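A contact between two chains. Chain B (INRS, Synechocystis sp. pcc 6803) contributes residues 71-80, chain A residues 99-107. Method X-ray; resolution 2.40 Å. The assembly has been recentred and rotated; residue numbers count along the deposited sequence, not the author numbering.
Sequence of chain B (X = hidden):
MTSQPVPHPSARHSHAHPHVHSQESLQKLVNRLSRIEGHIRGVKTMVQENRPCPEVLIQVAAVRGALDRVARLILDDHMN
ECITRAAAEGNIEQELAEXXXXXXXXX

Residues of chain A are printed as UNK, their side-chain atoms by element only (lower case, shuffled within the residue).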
# COMPACT_ATOMS: atom_id res chain seq x y z
N ALA B 71 -2.91 9.20 11.13
CA ALA B 71 -2.18 9.94 10.13
C ALA B 71 -3.14 10.79 9.34
O ALA B 71 -2.90 11.97 9.12
CB ALA B 71 -1.42 8.98 9.22
N ARG B 72 -4.25 10.19 8.94
CA ARG B 72 -5.22 10.86 8.11
C ARG B 72 -5.82 12.10 8.83
O ARG B 72 -5.96 13.15 8.24
CB ARG B 72 -6.29 9.86 7.65
CG ARG B 72 -7.33 10.39 6.70
CD ARG B 72 -6.75 11.13 5.50
NE ARG B 72 -7.72 12.11 5.04
CZ ARG B 72 -8.79 11.84 4.28
NH1 ARG B 72 -8.97 10.62 3.79
NH2 ARG B 72 -9.64 12.80 3.97
N LEU B 73 -6.03 12.00 10.13
CA LEU B 73 -6.54 13.13 10.88
C LEU B 73 -5.55 14.26 10.95
O LEU B 73 -5.93 15.43 10.92
CB LEU B 73 -6.90 12.71 12.32
CG LEU B 73 -8.18 11.88 12.49
CD1 LEU B 73 -8.31 11.45 13.94
CD2 LEU B 73 -9.43 12.63 12.04
N ILE B 74 -4.29 13.93 11.08
CA ILE B 74 -3.24 14.95 11.19
C ILE B 74 -3.08 15.69 9.87
O ILE B 74 -2.91 16.92 9.84
CB ILE B 74 -1.87 14.32 11.57
CG1 ILE B 74 -1.92 13.78 13.00
CG2 ILE B 74 -0.75 15.35 11.44
CD1 ILE B 74 -0.85 12.76 13.32
N LEU B 75 -3.15 14.91 8.79
CA LEU B 75 -3.15 15.45 7.46
C LEU B 75 -4.34 16.36 7.14
O LEU B 75 -4.18 17.39 6.50
CB LEU B 75 -3.06 14.32 6.45
CG LEU B 75 -3.00 14.72 4.98
CD1 LEU B 75 -1.65 15.37 4.69
CD2 LEU B 75 -3.22 13.51 4.08
N ASP B 76 -5.55 15.93 7.50
CA ASP B 76 -6.74 16.77 7.31
C ASP B 76 -6.60 18.14 7.96
O ASP B 76 -6.89 19.14 7.32
CB ASP B 76 -7.97 16.07 7.86
CG ASP B 76 -8.47 14.97 6.93
OD1 ASP B 76 -7.97 14.92 5.77
OD2 ASP B 76 -9.38 14.19 7.38
N ASP B 77 -6.10 18.17 9.20
CA ASP B 77 -5.91 19.44 9.91
C ASP B 77 -4.85 20.31 9.24
O ASP B 77 -5.05 21.50 9.10
CB ASP B 77 -5.56 19.23 11.40
CG ASP B 77 -6.75 18.69 12.22
OD1 ASP B 77 -7.91 18.89 11.81
OD2 ASP B 77 -6.53 18.06 13.28
N HIS B 78 -3.75 19.71 8.82
CA HIS B 78 -2.73 20.40 8.03
C HIS B 78 -3.30 21.03 6.74
O HIS B 78 -3.12 22.22 6.48
CB HIS B 78 -1.60 19.44 7.70
CG HIS B 78 -0.42 20.10 7.04
ND1 HIS B 78 0.51 20.84 7.74
CD2 HIS B 78 -0.03 20.14 5.75
CE1 HIS B 78 1.40 21.33 6.90
NE2 HIS B 78 1.07 20.94 5.68
N MET B 79 -4.03 20.22 5.97
CA MET B 79 -4.69 20.65 4.72
C MET B 79 -5.59 21.83 4.97
O MET B 79 -5.59 22.79 4.18
CB MET B 79 -5.57 19.54 4.13
CG MET B 79 -5.04 18.81 2.90
SD MET B 79 -6.27 17.80 2.03
CE MET B 79 -7.07 16.94 3.40
N ASN B 80 -6.40 21.72 6.03
CA ASN B 80 -7.25 22.81 6.48
C ASN B 80 -6.49 24.11 6.74
O ASN B 80 -6.89 25.16 6.23
CB ASN B 80 -8.06 22.41 7.71
CG ASN B 80 -9.00 23.53 8.16
OD1 ASN B 80 -9.53 24.28 7.35
ND2 ASN B 80 -9.15 23.67 9.46
N UNK A 99 -11.34 18.21 -1.30
CA UNK A 99 -10.01 17.69 -1.19
C UNK A 99 -10.03 16.38 -0.42
O UNK A 99 -9.46 15.38 -0.85
c UNK A 99 -9.13 18.68 -0.48
c UNK A 99 -7.89 20.84 -0.37
c UNK A 99 -8.05 19.61 -2.54
c UNK A 99 -8.76 19.95 -1.25
N UNK A 100 -10.76 16.37 0.69
CA UNK A 100 -10.84 15.17 1.56
C UNK A 100 -11.51 13.96 0.88
O UNK A 100 -11.11 12.81 1.09
c UNK A 100 -10.84 16.39 3.80
c UNK A 100 -11.41 17.36 6.09
n UNK A 100 -12.58 17.46 7.01
c UNK A 100 -11.88 17.06 4.69
c UNK A 100 -11.60 15.51 2.84
N UNK A 101 -12.52 14.24 0.06
CA UNK A 101 -13.21 13.23 -0.74
C UNK A 101 -12.28 12.59 -1.81
O UNK A 101 -12.25 11.37 -1.98
c UNK A 101 -14.51 13.81 -1.32
c UNK A 101 -15.61 13.95 -0.27
o UNK A 101 -16.92 15.35 -1.73
c UNK A 101 -16.92 14.48 -0.82
o UNK A 101 -17.98 14.02 -0.35
N UNK A 102 -11.45 13.42 -2.42
CA UNK A 102 -10.43 12.96 -3.36
C UNK A 102 -9.36 12.07 -2.68
O UNK A 102 -8.94 11.07 -3.24
c UNK A 102 -9.76 14.14 -4.03
N UNK A 103 -8.92 12.48 -1.49
CA UNK A 103 -8.02 11.66 -0.70
C UNK A 103 -8.65 10.36 -0.19
O UNK A 103 -7.94 9.38 -0.00
c UNK A 103 -5.17 12.78 -0.22
c UNK A 103 -6.09 14.14 1.66
c UNK A 103 -7.53 12.44 0.53
c UNK A 103 -6.41 13.46 0.33
N UNK A 104 -9.95 10.38 0.12
CA UNK A 104 -10.66 9.14 0.49
C UNK A 104 -10.52 8.09 -0.62
O UNK A 104 -10.12 6.95 -0.35
c UNK A 104 -12.38 10.09 2.11
o UNK A 104 -13.46 10.70 2.28
c UNK A 104 -12.14 9.39 0.78
o UNK A 104 -11.49 10.08 2.99
N UNK A 105 -10.75 8.50 -1.86
CA UNK A 105 -10.70 7.56 -2.99
C UNK A 105 -9.27 7.27 -3.47
O UNK A 105 -9.05 6.26 -4.11
n UNK A 105 -16.05 11.78 -3.20
c UNK A 105 -13.71 9.28 -4.58
n UNK A 105 -14.91 11.81 -5.20
c UNK A 105 -15.20 11.20 -4.05
c UNK A 105 -13.05 8.13 -3.86
c UNK A 105 -11.57 8.02 -4.17
n UNK A 105 -14.65 10.02 -3.74
N UNK A 106 -8.33 8.16 -3.18
CA UNK A 106 -6.91 7.94 -3.56
C UNK A 106 -6.20 6.95 -2.64
O UNK A 106 -5.21 6.33 -3.02
c UNK A 106 -2.38 8.82 -3.41
c UNK A 106 -2.98 9.26 -5.69
c UNK A 106 -4.71 9.14 -3.99
c UNK A 106 -4.33 9.32 -5.32
c UNK A 106 -2.01 9.00 -4.73
c UNK A 106 -6.15 9.26 -3.57
c UNK A 106 -3.72 8.89 -3.04
N UNK A 107 -6.72 6.78 -1.43
CA UNK A 107 -6.25 5.73 -0.53
C UNK A 107 -7.36 4.67 -0.32
O UNK A 107 -7.41 3.64 -1.01
OXT UNK A 107 -8.27 4.80 0.50
c UNK A 107 -5.16 7.77 0.72
c UNK A 107 -5.46 8.52 2.01
c UNK A 107 -3.66 7.76 0.43
c UNK A 107 -5.78 6.36 0.79

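Position 99 of chain A carries four side-chain carbons forked at the second, with no polar atom. Its CB lies 3.9 Å from SD of B:Met79, and its backbone is helical. The fork beyond a CH2 makes it leucine, A:Leu99.

At position 100, four carbons run in a row and end in a nitrogen. Its CA-to-CB bond points sideways, and its second carbon is 3.8 Å from both OD1 of B:Asp76 and CE of B:Met79. This is lysine, A:Lys100. Its NZ stays 4.6 Å from OD2 of B:Asp76, beyond a salt bridge, and is hydrogen-bonded elsewhere in the structure; here the aliphatic stem makes the contact.

Position 101 has three carbons, the third bearing two oxygens, and its CA-to-CB bond points away from chain B. It is glutamate, A:Glu101. Position 102 has a single carbon, buried but touching nothing on chain B: A:Ala102.

Position 103 again shows four carbons forked at the second, likewise with its CA-to-CB bond toward chain B. One branch tip reaches 3.4 Å from CE of B:Met79 and 3.8 Å from CD2 of B:Leu75, while CB lies over one face of the B:Arg72 guanidinium, 4.0 Å from NH1. It is leucine, A:Leu103, and the tip is CD1.

Position 104 has two carbons, the second carrying two oxygens, one of them 2.7 Å from NH1 of B:Arg72. So short a carboxylate is aspartate, A:Asp104.

Position 105, three carbons, a nitrogen, then a carbon with two more nitrogens, is arginine, A:Arg105, poorly ordered and out of reach. Position 106 has one carbon and a six-carbon ring, also out of reach: A:Phe106. Position 107 has four carbons forked at the second; the backbone ends here in a C-terminal carboxylate. One branch tip lies 4.5 Å from NH1 of B:Arg72, a loose approach by a poorly ordered residue; it is leucine, A:Leu107.

The two helices run roughly antiparallel, at 149°, with axes 11.5 Å apart at closest approach, a gap that side chains must span. B:Leu75 and B:Met79, one turn apart, meet A:Leu103, and B:Met79 also covers A:Leu99. Beside this apolar patch, B:Arg72 is held from its own helix: NE donates to OD1 of B:Asp76 at 2.9 Å. At the same time, it reaches across with NH1 to OD1 of A:Asp104, a 2.7 Å salt bridge near the guanidinium plane, and with NH2 to the backbone O of A:Lys100 at 3.2 Å. The rule to read is a greasy patch flanked by one arginine, also bonded to an aspartate of its own helix, that satisfies several acceptors.

Chain A (99-107) LKEALDRFL
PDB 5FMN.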